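Side-chain contacts in CRISPR-associated protein CasA/Cse1 (Thermus thermophilus, PDB 4AN8), which serves as a subunit of the Cascade ribonucleoprotein complex in CRISPR adaptive immunity, where it probably helps to select foreign DNA: residues 57-62 with 217-222; 183-188 with 242-247; 320-325 with 363-368; 190-195 with 305-310. All coordinates share one frame; numbering follows the deposited sequence.

Contact 1 (57-62 with 217-222)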
loop_
_atom_site.group_PDB
_atom_site.type_symbol
_atom_site.label_atom_id
_atom_site.label_comp_id
_atom_site.label_asym_id
_atom_site.label_seq_id
_atom_site.Cartn_x
_atom_site.Cartn_y
_atom_site.Cartn_z
ATOM N N HIS A 57 -10.285 2.106 3.035
ATOM C CA HIS A 57 -10.810 1.350 1.895
ATOM C C HIS A 57 -11.028 -0.115 2.231
ATOM O O HIS A 57 -12.027 -0.687 1.802
ATOM C CB HIS A 57 -9.881 1.410 0.682
ATOM C CG HIS A 57 -9.894 2.722 -0.016
ATOM N ND1 HIS A 57 -8.992 3.724 0.274
ATOM C CD2 HIS A 57 -10.716 3.218 -0.971
ATOM C CE1 HIS A 57 -9.253 4.776 -0.484
ATOM N NE2 HIS A 57 -10.286 4.489 -1.254
ATOM N N ARG A 58 -10.097 -0.728 2.967
ATOM C CA ARG A 58 -10.209 -2.174 3.261
ATOM C C ARG A 58 -11.381 -2.492 4.195
ATOM O O ARG A 58 -12.053 -3.498 4.017
ATOM C CB ARG A 58 -8.894 -2.770 3.797
ATOM C CG ARG A 58 -7.728 -2.662 2.807
ATOM C CD ARG A 58 -6.337 -2.724 3.486
ATOM N NE ARG A 58 -6.094 -4.031 4.104
ATOM C CZ ARG A 58 -5.729 -5.118 3.429
ATOM N NH1 ARG A 58 -5.570 -5.053 2.118
ATOM N NH2 ARG A 58 -5.538 -6.275 4.064
ATOM N N LEU A 59 -11.623 -1.628 5.173
ATOM C CA LEU A 59 -12.812 -1.739 6.009
ATOM C C LEU A 59 -14.121 -1.600 5.176
ATOM O O LEU A 59 -15.039 -2.419 5.295
ATOM C CB LEU A 59 -12.760 -0.718 7.134
ATOM C CG LEU A 59 -13.976 -0.719 8.072
ATOM C CD1 LEU A 59 -14.198 -2.107 8.685
ATOM C CD2 LEU A 59 -13.835 0.352 9.193
ATOM N N LEU A 60 -14.191 -0.585 4.313
ATOM C CA LEU A 60 -15.370 -0.408 3.470
ATOM C C LEU A 60 -15.596 -1.626 2.574
ATOM O O LEU A 60 -16.728 -2.094 2.435
ATOM C CB LEU A 60 -15.270 0.851 2.595
ATOM C CG LEU A 60 -15.290 2.154 3.402
ATOM C CD1 LEU A 60 -15.245 3.342 2.475
ATOM C CD2 LEU A 60 -16.501 2.210 4.335
ATOM N N LEU A 61 -14.517 -2.110 1.952
ATOM C CA LEU A 61 -14.578 -3.307 1.117
ATOM C C LEU A 61 -15.044 -4.547 1.898
ATOM O O LEU A 61 -15.812 -5.349 1.384
ATOM C CB LEU A 61 -13.225 -3.580 0.481
ATOM C CG LEU A 61 -12.827 -2.506 -0.532
ATOM C CD1 LEU A 61 -11.283 -2.512 -0.752
ATOM C CD2 LEU A 61 -13.587 -2.712 -1.842
ATOM N N ALA A 62 -14.556 -4.704 3.132
ATOM C CA ALA A 62 -14.976 -5.818 3.968
ATOM C C ALA A 62 -16.486 -5.756 4.119
ATOM O O ALA A 62 -17.179 -6.738 3.872
ATOM C CB ALA A 62 -14.305 -5.752 5.353
ATOM N N PRO A 217 -15.615 -11.305 8.709
ATOM C CA PRO A 217 -14.885 -10.194 9.320
ATOM C C PRO A 217 -14.985 -10.300 10.845
ATOM O O PRO A 217 -15.826 -11.061 11.365
ATOM C CB PRO A 217 -15.637 -8.953 8.815
ATOM C CG PRO A 217 -17.061 -9.461 8.541
ATOM C CD PRO A 217 -16.884 -10.893 8.071
ATOM N N ILE A 218 -14.137 -9.544 11.539
ATOM C CA ILE A 218 -14.030 -9.633 12.978
ATOM C C ILE A 218 -15.376 -9.438 13.681
ATOM O O ILE A 218 -15.607 -10.032 14.736
ATOM C CB ILE A 218 -12.999 -8.615 13.530
ATOM C CG1 ILE A 218 -12.649 -8.928 15.004
ATOM C CG2 ILE A 218 -13.513 -7.153 13.362
ATOM C CD1 ILE A 218 -11.930 -10.266 15.202
ATOM N N TRP A 219 -16.274 -8.631 13.109
ATOM C CA TRP A 219 -17.545 -8.351 13.779
ATOM C C TRP A 219 -18.617 -9.443 13.601
ATOM O O TRP A 219 -19.669 -9.369 14.233
ATOM C CB TRP A 219 -18.102 -6.985 13.361
ATOM C CG TRP A 219 -18.289 -6.864 11.883
ATOM C CD1 TRP A 219 -19.345 -7.331 11.156
ATOM C CD2 TRP A 219 -17.395 -6.262 10.945
ATOM N NE1 TRP A 219 -19.156 -7.074 9.818
ATOM C CE2 TRP A 219 -17.974 -6.397 9.665
ATOM C CE3 TRP A 219 -16.159 -5.632 11.053
ATOM C CZ2 TRP A 219 -17.368 -5.909 8.514
ATOM C CZ3 TRP A 219 -15.550 -5.139 9.880
ATOM C CH2 TRP A 219 -16.156 -5.286 8.646
ATOM N N GLU A 220 -18.342 -10.444 12.766
ATOM C CA GLU A 220 -19.261 -11.555 12.534
ATOM C C GLU A 220 -18.963 -12.774 13.425
ATOM O O GLU A 220 -19.670 -13.778 13.367
ATOM C CB GLU A 220 -19.258 -11.992 11.054
ATOM C CG GLU A 220 -20.091 -11.111 10.102
ATOM C CD GLU A 220 -20.235 -11.737 8.729
ATOM O OE1 GLU A 220 -20.263 -12.983 8.655
ATOM O OE2 GLU A 220 -20.316 -11.004 7.713
ATOM N N VAL A 221 -17.906 -12.680 14.224
ATOM C CA VAL A 221 -17.539 -13.726 15.159
ATOM C C VAL A 221 -17.598 -13.131 16.578
ATOM O O VAL A 221 -17.705 -11.915 16.742
ATOM C CB VAL A 221 -16.146 -14.344 14.829
ATOM C CG1 VAL A 221 -16.124 -14.898 13.417
ATOM C CG2 VAL A 221 -15.029 -13.337 14.996
ATOM N N PRO A 222 -17.584 -13.990 17.605
ATOM C CA PRO A 222 -17.788 -13.471 18.960
ATOM C C PRO A 222 -16.638 -12.562 19.385
ATOM O O PRO A 222 -15.503 -12.756 18.930
ATOM C CB PRO A 222 -17.809 -14.741 19.825
ATOM C CG PRO A 222 -18.121 -15.846 18.896
ATOM C CD PRO A 222 -17.511 -15.464 17.574
#

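Contact 2 (183-188 with 242-247)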
loop_
_atom_site.group_PDB
_atom_site.type_symbol
_atom_site.label_atom_id
_atom_site.label_comp_id
_atom_site.label_asym_id
_atom_site.label_seq_id
_atom_site.Cartn_x
_atom_site.Cartn_y
_atom_site.Cartn_z
ATOM N N ASP A 183 3.985 -9.734 12.856
ATOM C CA ASP A 183 3.522 -8.719 11.918
ATOM C C ASP A 183 2.002 -8.787 11.765
ATOM O O ASP A 183 1.419 -9.877 11.648
ATOM C CB ASP A 183 4.119 -8.958 10.526
ATOM C CG ASP A 183 5.577 -8.573 10.421
ATOM O OD1 ASP A 183 6.143 -7.973 11.355
ATOM O OD2 ASP A 183 6.168 -8.863 9.364
ATOM N N ALA A 184 1.376 -7.624 11.762
ATOM C CA ALA A 184 -0.000 -7.511 11.329
ATOM C C ALA A 184 0.025 -7.862 9.854
ATOM O O ALA A 184 1.114 -7.941 9.261
ATOM C CB ALA A 184 -0.506 -6.097 11.563
ATOM N N PRO A 185 -1.150 -8.103 9.247
ATOM C CA PRO A 185 -1.167 -8.746 7.920
ATOM C C PRO A 185 -0.531 -7.965 6.777
ATOM O O PRO A 185 0.016 -8.583 5.859
ATOM C CB PRO A 185 -2.665 -8.934 7.625
ATOM C CG PRO A 185 -3.330 -8.886 8.932
ATOM C CD PRO A 185 -2.499 -7.999 9.835
ATOM N N VAL A 186 -0.625 -6.641 6.778
ATOM C CA VAL A 186 -0.022 -5.891 5.688
ATOM C C VAL A 186 1.083 -4.957 6.149
ATOM O O VAL A 186 1.340 -3.948 5.526
ATOM C CB VAL A 186 -1.080 -5.142 4.812
ATOM C CG1 VAL A 186 -1.822 -6.151 3.913
ATOM C CG2 VAL A 186 -2.048 -4.339 5.685
ATOM N N ALA A 187 1.757 -5.316 7.230
ATOM C CA ALA A 187 2.916 -4.558 7.699
ATOM C C ALA A 187 3.993 -4.348 6.622
ATOM O O ALA A 187 4.593 -3.265 6.552
ATOM C CB ALA A 187 3.527 -5.229 8.918
ATOM N N ARG A 188 4.223 -5.372 5.797
ATOM C CA ARG A 188 5.351 -5.391 4.853
ATOM C C ARG A 188 5.019 -5.046 3.395
ATOM O O ARG A 188 5.812 -4.395 2.725
ATOM C CB ARG A 188 6.061 -6.762 4.862
ATOM C CG ARG A 188 6.382 -7.328 6.233
ATOM C CD ARG A 188 7.270 -6.362 7.007
ATOM N NE ARG A 188 7.389 -6.740 8.415
ATOM C CZ ARG A 188 8.219 -6.163 9.280
ATOM N NH1 ARG A 188 9.025 -5.165 8.913
ATOM N NH2 ARG A 188 8.239 -6.581 10.524
ATOM N N THR A 242 -12.079 -11.046 4.049
ATOM C CA THR A 242 -12.523 -10.039 4.997
ATOM C C THR A 242 -11.988 -10.306 6.380
ATOM O O THR A 242 -11.896 -9.381 7.195
ATOM C CB THR A 242 -14.049 -9.887 5.027
ATOM O OG1 THR A 242 -14.634 -11.024 5.667
ATOM C CG2 THR A 242 -14.570 -9.778 3.610
ATOM N N ARG A 243 -11.628 -11.557 6.658
ATOM C CA ARG A 243 -11.028 -11.874 7.960
ATOM C C ARG A 243 -9.656 -11.208 7.977
ATOM O O ARG A 243 -9.253 -10.602 8.944
ATOM C CB ARG A 243 -10.907 -13.400 8.172
ATOM C CG ARG A 243 -10.092 -13.793 9.398
ATOM C CD ARG A 243 -9.981 -15.339 9.588
ATOM N NE ARG A 243 -11.295 -15.980 9.715
ATOM C CZ ARG A 243 -11.836 -16.749 8.765
ATOM N NH1 ARG A 243 -11.186 -17.007 7.627
ATOM N NH2 ARG A 243 -13.026 -17.283 8.953
ATOM N N VAL A 244 -8.939 -11.325 6.879
ATOM C CA VAL A 244 -7.665 -10.641 6.758
ATOM C C VAL A 244 -7.772 -9.103 6.712
ATOM O O VAL A 244 -7.006 -8.436 7.369
ATOM C CB VAL A 244 -6.828 -11.230 5.624
ATOM C CG1 VAL A 244 -5.523 -10.430 5.442
ATOM C CG2 VAL A 244 -6.510 -12.683 5.970
ATOM N N TYR A 245 -8.746 -8.557 5.988
ATOM C CA TYR A 245 -9.009 -7.105 5.981
ATOM C C TYR A 245 -9.291 -6.541 7.376
ATOM O O TYR A 245 -9.054 -5.363 7.652
ATOM C CB TYR A 245 -10.236 -6.788 5.116
ATOM C CG TYR A 245 -10.003 -6.771 3.615
ATOM C CD1 TYR A 245 -8.744 -7.069 3.057
ATOM C CD2 TYR A 245 -11.048 -6.464 2.753
ATOM C CE1 TYR A 245 -8.552 -7.037 1.687
ATOM C CE2 TYR A 245 -10.865 -6.428 1.381
ATOM C CZ TYR A 245 -9.627 -6.708 0.852
ATOM O OH TYR A 245 -9.487 -6.675 -0.513
ATOM N N THR A 246 -9.854 -7.368 8.248
ATOM C CA THR A 246 -10.229 -6.885 9.564
ATOM C C THR A 246 -9.500 -7.647 10.665
ATOM O O THR A 246 -9.999 -7.779 11.764
ATOM C CB THR A 246 -11.752 -7.012 9.769
ATOM O OG1 THR A 246 -12.123 -8.397 9.730
ATOM C CG2 THR A 246 -12.524 -6.205 8.667
ATOM N N TRP A 247 -8.309 -8.142 10.352
ATOM C CA TRP A 247 -7.544 -8.938 11.293
ATOM C C TRP A 247 -7.279 -8.254 12.647
ATOM O O TRP A 247 -6.817 -7.103 12.694
ATOM C CB TRP A 247 -6.205 -9.284 10.659
ATOM C CG TRP A 247 -5.485 -10.355 11.371
ATOM C CD1 TRP A 247 -4.527 -10.203 12.336
ATOM C CD2 TRP A 247 -5.675 -11.770 11.206
ATOM N NE1 TRP A 247 -4.104 -11.442 12.775
ATOM C CE2 TRP A 247 -4.793 -12.417 12.092
ATOM C CE3 TRP A 247 -6.510 -12.546 10.395
ATOM C CZ2 TRP A 247 -4.710 -13.808 12.179
ATOM C CZ3 TRP A 247 -6.433 -13.927 10.487
ATOM C CH2 TRP A 247 -5.538 -14.544 11.379
#

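Contact 3 (320-325 with 363-368)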
loop_
_atom_site.group_PDB
_atom_site.type_symbol
_atom_site.label_atom_id
_atom_site.label_comp_id
_atom_site.label_asym_id
_atom_site.label_seq_id
_atom_site.Cartn_x
_atom_site.Cartn_y
_atom_site.Cartn_z
ATOM N N ALA A 320 -4.581 -8.905 -7.209
ATOM C CA ALA A 320 -5.939 -9.175 -7.701
ATOM C C ALA A 320 -6.742 -7.889 -7.976
ATOM O O ALA A 320 -7.452 -7.798 -8.990
ATOM C CB ALA A 320 -6.718 -10.128 -6.728
ATOM N N THR A 321 -6.620 -6.894 -7.093
ATOM C CA THR A 321 -7.269 -5.605 -7.342
ATOM C C THR A 321 -6.844 -5.018 -8.674
ATOM O O THR A 321 -7.658 -4.448 -9.393
ATOM C CB THR A 321 -7.019 -4.556 -6.213
ATOM O OG1 THR A 321 -5.599 -4.317 -6.051
ATOM C CG2 THR A 321 -7.655 -5.023 -4.869
ATOM N N LEU A 322 -5.565 -5.126 -9.003
ATOM C CA LEU A 322 -5.056 -4.573 -10.272
ATOM C C LEU A 322 -5.532 -5.431 -11.456
ATOM O O LEU A 322 -5.927 -4.915 -12.491
ATOM C CB LEU A 322 -3.525 -4.464 -10.253
ATOM C CG LEU A 322 -2.830 -4.024 -11.563
ATOM C CD1 LEU A 322 -3.376 -2.681 -12.017
ATOM C CD2 LEU A 322 -1.315 -3.945 -11.420
ATOM N N GLU A 323 -5.535 -6.742 -11.287
ATOM C CA GLU A 323 -6.080 -7.611 -12.329
ATOM C C GLU A 323 -7.545 -7.278 -12.573
ATOM O O GLU A 323 -7.978 -7.160 -13.711
ATOM C CB GLU A 323 -5.904 -9.087 -11.984
ATOM C CG GLU A 323 -6.247 -10.031 -13.124
ATOM C CD GLU A 323 -5.887 -11.492 -12.826
ATOM O OE1 GLU A 323 -5.588 -11.815 -11.655
ATOM O OE2 GLU A 323 -5.897 -12.323 -13.763
ATOM N N HIS A 324 -8.303 -7.114 -11.492
ATOM C CA HIS A 324 -9.743 -6.819 -11.576
ATOM C C HIS A 324 -10.003 -5.432 -12.190
ATOM O O HIS A 324 -10.830 -5.297 -13.087
ATOM C CB HIS A 324 -10.375 -6.939 -10.187
ATOM C CG HIS A 324 -11.713 -6.287 -10.055
ATOM N ND1 HIS A 324 -12.873 -6.857 -10.528
ATOM C CD2 HIS A 324 -12.083 -5.121 -9.474
ATOM C CE1 HIS A 324 -13.897 -6.079 -10.241
ATOM N NE2 HIS A 324 -13.446 -5.016 -9.599
ATOM N N ALA A 325 -9.281 -4.413 -11.728
ATOM C CA ALA A 325 -9.442 -3.069 -12.274
ATOM C C ALA A 325 -9.129 -3.059 -13.779
ATOM O O ALA A 325 -9.880 -2.493 -14.577
ATOM C CB ALA A 325 -8.555 -2.068 -11.537
ATOM N N TYR A 363 0.281 6.123 -10.119
ATOM C CA TYR A 363 0.693 5.769 -11.476
ATOM C C TYR A 363 -0.530 5.775 -12.363
ATOM O O TYR A 363 -1.643 5.583 -11.882
ATOM C CB TYR A 363 1.327 4.383 -11.523
ATOM C CG TYR A 363 2.575 4.272 -10.702
ATOM C CD1 TYR A 363 3.786 4.723 -11.200
ATOM C CD2 TYR A 363 2.541 3.747 -9.417
ATOM C CE1 TYR A 363 4.929 4.656 -10.455
ATOM C CE2 TYR A 363 3.690 3.668 -8.651
ATOM C CZ TYR A 363 4.884 4.125 -9.172
ATOM O OH TYR A 363 6.044 4.051 -8.438
ATOM N N PRO A 364 -0.334 6.011 -13.666
ATOM C CA PRO A 364 -1.464 5.744 -14.555
ATOM C C PRO A 364 -1.791 4.262 -14.494
ATOM O O PRO A 364 -0.966 3.463 -14.035
ATOM C CB PRO A 364 -0.943 6.145 -15.946
ATOM C CG PRO A 364 0.519 6.336 -15.802
ATOM C CD PRO A 364 0.810 6.625 -14.357
ATOM N N LEU A 365 -2.999 3.905 -14.908
ATOM C CA LEU A 365 -3.389 2.512 -15.038
ATOM C C LEU A 365 -3.787 2.293 -16.492
ATOM O O LEU A 365 -4.945 2.473 -16.868
ATOM C CB LEU A 365 -4.551 2.184 -14.104
ATOM C CG LEU A 365 -4.614 0.728 -13.683
ATOM C CD1 LEU A 365 -5.479 0.555 -12.455
ATOM C CD2 LEU A 365 -5.133 -0.125 -14.836
ATOM N N PRO A 366 -2.813 1.924 -17.321
ATOM C CA PRO A 366 -2.950 1.841 -18.787
ATOM C C PRO A 366 -4.004 0.811 -19.182
ATOM O O PRO A 366 -4.041 -0.249 -18.580
ATOM C CB PRO A 366 -1.564 1.378 -19.240
ATOM C CG PRO A 366 -0.638 1.683 -18.047
ATOM C CD PRO A 366 -1.493 1.480 -16.842
ATOM N N SER A 367 -4.821 1.100 -20.186
ATOM C CA SER A 367 -5.951 0.235 -20.517
ATOM C C SER A 367 -5.575 -1.209 -20.878
ATOM O O SER A 367 -6.279 -2.148 -20.503
ATOM C CB SER A 367 -6.796 0.861 -21.629
ATOM O OG SER A 367 -5.987 1.254 -22.722
ATOM N N GLY A 368 -4.476 -1.389 -21.600
ATOM C CA GLY A 368 -4.108 -2.719 -22.061
ATOM C C GLY A 368 -2.918 -3.303 -21.323
ATOM O O GLY A 368 -2.170 -4.109 -21.875
#

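Contact 4 (190-195 with 305-310)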
loop_
_atom_site.group_PDB
_atom_site.type_symbol
_atom_site.label_atom_id
_atom_site.label_comp_id
_atom_site.label_asym_id
_atom_site.label_seq_id
_atom_site.Cartn_x
_atom_site.Cartn_y
_atom_site.Cartn_z
ATOM N N ALA A 190 3.552 -3.813 -0.273
ATOM C CA ALA A 190 3.001 -2.644 -0.921
ATOM C C ALA A 190 1.568 -2.961 -1.327
ATOM O O ALA A 190 1.305 -4.029 -1.851
ATOM C CB ALA A 190 3.834 -2.322 -2.144
ATOM N N LEU A 191 0.641 -2.046 -1.084
ATOM C CA LEU A 191 -0.760 -2.304 -1.429
ATOM C C LEU A 191 -1.172 -1.627 -2.742
ATOM O O LEU A 191 -0.950 -0.421 -2.917
ATOM C CB LEU A 191 -1.672 -1.845 -0.295
ATOM C CG LEU A 191 -1.343 -2.532 1.044
ATOM C CD1 LEU A 191 -2.309 -2.048 2.141
ATOM C CD2 LEU A 191 -1.386 -4.066 0.911
ATOM N N PHE A 192 -1.765 -2.402 -3.650
ATOM C CA PHE A 192 -2.265 -1.862 -4.914
ATOM C C PHE A 192 -3.721 -1.431 -4.808
ATOM O O PHE A 192 -4.622 -2.256 -4.569
ATOM C CB PHE A 192 -2.085 -2.853 -6.064
ATOM C CG PHE A 192 -0.654 -3.094 -6.416
ATOM C CD1 PHE A 192 0.158 -3.855 -5.589
ATOM C CD2 PHE A 192 -0.104 -2.543 -7.565
ATOM C CE1 PHE A 192 1.483 -4.081 -5.909
ATOM C CE2 PHE A 192 1.240 -2.758 -7.891
ATOM C CZ PHE A 192 2.031 -3.530 -7.065
ATOM N N LEU A 193 -3.943 -0.136 -4.994
ATOM C CA LEU A 193 -5.289 0.412 -4.900
ATOM C C LEU A 193 -5.680 1.200 -6.136
ATOM O O LEU A 193 -5.483 2.409 -6.193
ATOM C CB LEU A 193 -5.414 1.305 -3.658
ATOM C CG LEU A 193 -6.803 1.904 -3.471
ATOM C CD1 LEU A 193 -7.665 0.964 -2.615
ATOM C CD2 LEU A 193 -6.721 3.306 -2.865
ATOM N N PRO A 194 -6.232 0.520 -7.146
ATOM C CA PRO A 194 -6.748 1.237 -8.310
ATOM C C PRO A 194 -7.771 2.277 -7.867
ATOM O O PRO A 194 -8.491 2.076 -6.881
ATOM C CB PRO A 194 -7.438 0.146 -9.116
ATOM C CG PRO A 194 -6.713 -1.082 -8.743
ATOM C CD PRO A 194 -6.392 -0.935 -7.280
ATOM N N THR A 195 -7.820 3.389 -8.591
ATOM C CA THR A 195 -8.561 4.548 -8.142
ATOM C C THR A 195 -9.305 5.159 -9.316
ATOM O O THR A 195 -8.753 5.268 -10.422
ATOM C CB THR A 195 -7.604 5.565 -7.488
ATOM O OG1 THR A 195 -7.256 5.098 -6.176
ATOM C CG2 THR A 195 -8.231 6.912 -7.364
ATOM N N ARG A 305 10.155 -0.268 -10.552
ATOM C CA ARG A 305 11.197 -1.183 -11.001
ATOM C C ARG A 305 10.815 -2.641 -10.817
ATOM O O ARG A 305 11.400 -3.517 -11.436
ATOM C CB ARG A 305 12.494 -0.915 -10.261
ATOM C CG ARG A 305 13.208 0.292 -10.771
ATOM C CD ARG A 305 14.668 -0.024 -10.789
ATOM N NE ARG A 305 15.372 0.762 -9.818
ATOM C CZ ARG A 305 16.618 0.533 -9.433
ATOM N NH1 ARG A 305 17.315 -0.488 -9.919
ATOM N NH2 ARG A 305 17.147 1.340 -8.535
ATOM N N ASP A 306 9.840 -2.901 -9.958
ATOM C CA ASP A 306 9.348 -4.260 -9.767
ATOM C C ASP A 306 8.128 -4.587 -10.631
ATOM O O ASP A 306 7.586 -5.686 -10.515
ATOM C CB ASP A 306 9.009 -4.504 -8.287
ATOM C CG ASP A 306 10.232 -4.485 -7.402
ATOM O OD1 ASP A 306 11.224 -5.149 -7.738
ATOM O OD2 ASP A 306 10.226 -3.779 -6.376
ATOM N N PHE A 307 7.674 -3.653 -11.465
ATOM C CA PHE A 307 6.422 -3.865 -12.199
ATOM C C PHE A 307 6.427 -5.015 -13.237
ATOM O O PHE A 307 5.359 -5.538 -13.565
ATOM C CB PHE A 307 5.900 -2.587 -12.873
ATOM C CG PHE A 307 5.215 -1.611 -11.937
ATOM C CD1 PHE A 307 5.050 -1.897 -10.583
ATOM C CD2 PHE A 307 4.729 -0.397 -12.427
ATOM C CE1 PHE A 307 4.424 -0.993 -9.753
ATOM C CE2 PHE A 307 4.103 0.504 -11.613
ATOM C CZ PHE A 307 3.935 0.213 -10.276
ATOM N N SER A 308 7.585 -5.397 -13.776
ATOM C CA SER A 308 7.623 -6.527 -14.713
ATOM C C SER A 308 7.820 -7.849 -13.968
ATOM O O SER A 308 7.333 -8.888 -14.401
ATOM C CB SER A 308 8.734 -6.344 -15.750
ATOM O OG SER A 308 10.001 -6.347 -15.114
ATOM N N ALA A 309 8.509 -7.795 -12.835
ATOM C CA ALA A 309 8.732 -8.976 -12.025
ATOM C C ALA A 309 7.452 -9.483 -11.331
ATOM O O ALA A 309 7.403 -10.636 -10.913
ATOM C CB ALA A 309 9.833 -8.733 -10.997
ATOM N N MET A 310 6.429 -8.649 -11.216
ATOM C CA MET A 310 5.188 -9.108 -10.596
ATOM C C MET A 310 4.323 -9.923 -11.587
ATOM O O MET A 310 3.434 -10.664 -11.177
ATOM C CB MET A 310 4.400 -7.927 -10.024
ATOM C CG MET A 310 3.766 -7.067 -11.079
ATOM S SD MET A 310 3.111 -5.528 -10.420
ATOM C CE MET A 310 2.502 -4.722 -11.897
#

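Contact 1 (57-62 with 217-222)
The indole of Trp219 is the flat group here, and it meets helix 50-67 through the outer corner of its six-membered ring. Leu59 and Ala62 both reach that corner at a slant, neither squarely over a face nor in the ring plane. Leu59 CD1 lies 3.5 Å from Trp219 CZ3 and 3.7 Å from Trp219 CH2, so one methyl lies against the CZ3-CH2 bond. Ala62 CB adds a second touch, 3.8 Å from Trp219 CH2. One face of the indole is occupied from within its own loop: Pro217 CB stands 3.4 Å above the plane, displaced toward the rim. The Phe98 and Phe102 rings also meet the indole, their planes inclined to it by about 60° and 45°.

Two features are consistent with this placement. Trp219 CG lies between its own backbone N and carbonyl carbon (chi1 57°), which folds the indole back over Pro217. The loop itself is tightened by a backbone hydrogen bond from Glu220 N to Pro217 O, 2.9 Å. On the helix, Leu59 and Ala62 are three positions apart and therefore present their methyls on neighbouring parts of one surface.

The contact joins the helix to the loop between helices 199-206 and 226-229. Glu220 secures the same loop through a salt bridge to Arg66. No hydrogen bond crosses between the segments, and the indole NE1 bonds to Tyr94 OH. The chemistry is thus divided: the benzo end packs by dispersion in a buried apolar setting, while the pyrrole N-H probably helps to fix the rotation of the ring.

Contact 2 (183-188 with 242-247)
Apolar packing carries the whole of the contact between the segments, and the ring of Pro185 is its centre. Pro185 CG presses on the root of the Trp247 side chain, 3.4 Å from Trp247 CB and 3.6 Å from Trp247 CG. The neighbouring Pro185 CD lies 3.9 Å from Trp247 CD1, so the proline passes the start of the indole at a slant. A different corner reaches the helix: Pro185 CB is 3.9 Å from Val244 CG1. With chi1 at 176°, CG1 is anti to the valine backbone N, and this is the branch that meets the proline. The proline therefore bridges Val244 in the last turn of helix 241-245 and Trp247 just beyond it.

Its presentation comes from a type I beta turn running from Ala184 to Ala187. Pro185 takes the second position, where its ring-restricted phi suits the turn and its ring projects toward the helix end. The closing bond from Ala187 N to Ala184 O is weak, and backbone bonds from Ala184 to Ala168 and from Val186 to Ala166 also tie the loop down.

Charged and polar interactions lie within each segment. Arg188 grips Asp183 side-on across the base of the turn: NE to OD2 spans 2.6 Å and NH2 to OD1 the same. NE approaches from well above the carboxylate plane, whereas NH2 meets the syn side of OD1. Asp183 OD1 also accepts from Gly170 N. Where the helix ends, Thr246 leaves helical geometry and its OG1 donates back to Thr242 O at 2.7 Å, with a C=O···donor angle of 151°.

Contact 3 (320-325 with 363-368)
Leu365 packs onto helix 320-333 with one branch, its CD1 lying 3.9 Å from Leu322 CD1 and 4.1 Å from Ala325 CB. Helix 320-333 here packs on the loop that leaves the last strand of a three-stranded antiparallel sheet ordered 191-195, 342-351, 354-364, with Leu365 just past the strand end. The two leucines run past each other in opposite directions. Leu322 CD1 meets the branch point as well as both methyls: it is also 4.0 Å from Leu365 CG and 4.2 Å from Leu365 CD2, which places it against the whole isopropyl fork.

The torsions explain how the groups meet. Leu365 reaches out in a nearly extended form, with CG roughly anti to its backbone N (chi1 -153°) and a likewise extended chi2, and thus bridges a backbone separation of 8.7 Å between Leu365 CA and Ala325 CA. Leu322 starts out across the interface rather than directly at it, and a chi2 of 57° helps bring CD1 round to Leu365. Ala325, one helical step of three residues further on, adds a short methyl beside it.

In the next shell, Pro194 of the opposite outer strand touches both Ala325 and Leu365 and so closes in on the same apolar group. Thr321 binds the helix to that strand through its OG1, hydrogen-bonded to Phe192 O. Tyr363, near the end of strand 354-364, meets Phe307 edge-to-face. Beyond the methyls, the backbone at Leu365 is tied to a later turn of the helix: the carbonyl oxygen Leu365 O accepts a hydrogen bond from Gln329 NE2.

Contact 4 (190-195 with 305-310)
Phe192 touches the 305-310 segment with the far end of its ring, and the close packing is confined to that end. Phe192 CE2 lies 4.1 Å from Phe307 CE1, which comes to the Phe192 edge near its plane. Phe192 CE2 and its neighbour Phe192 CZ also meet sulfur: Met310 SD is 4.1 Å from Phe192 CZ and 4.2 Å from Phe192 CE2. Measured to the Phe192 ring centroid, Met310 SD is at 4.9 Å and 51° off the normal, an oblique Met-aromatic contact. Met310 is extended beyond CG, which carries the sulfur out to the phenylalanine.

Beyond these three side chains the segments do not touch. The nearest backbones, at Phe192 CA and Phe307 CA, stand 11.5 Å apart, so the side chains alone span the distance between strand 191-195 and the loop ahead of helix 320-333. At the more exposed margin, Arg305 turns to other partners, a salt bridge with Glu386 and a cation-pi contact with Trp434. Asp306 is buried, but its charge is met by Arg285 and Arg301.

Phe192 also touches Leu343 and Ala283, Leu322 touches Met310, and Phe445 meets the Phe307 ring. With no hydrogen bond between the segments, cohesion here should come from dispersion and the polarisable sulfur, interactions only weakly directional, while the neighbouring charges are paired away from the aromatic end.

How the contacts relate
The four contacts fall into two pairs. Contacts 1 and 2 have centres 11 Å apart and are joined by Ile218 N and Thr246 OG1, 2.9 Å apart, between the 217-222 loop and the end of helix 241-245. Contacts 3 and 4 lie 9 Å apart and both reach the three-stranded antiparallel sheet. Strand 191-195 links the pairs: Leu191 CD2 packs on Val186 CG1 at 3.7 Å, and Leu193 touches His57. Along the chain, contacts 1, 2 and 4 interleave, whereas contact 4 closes before contact 3 opens. Chain segments distant in sequence are thereby drawn into one largely buried, connected set of contacts, with contact 3 joined to the first pair through contact 4.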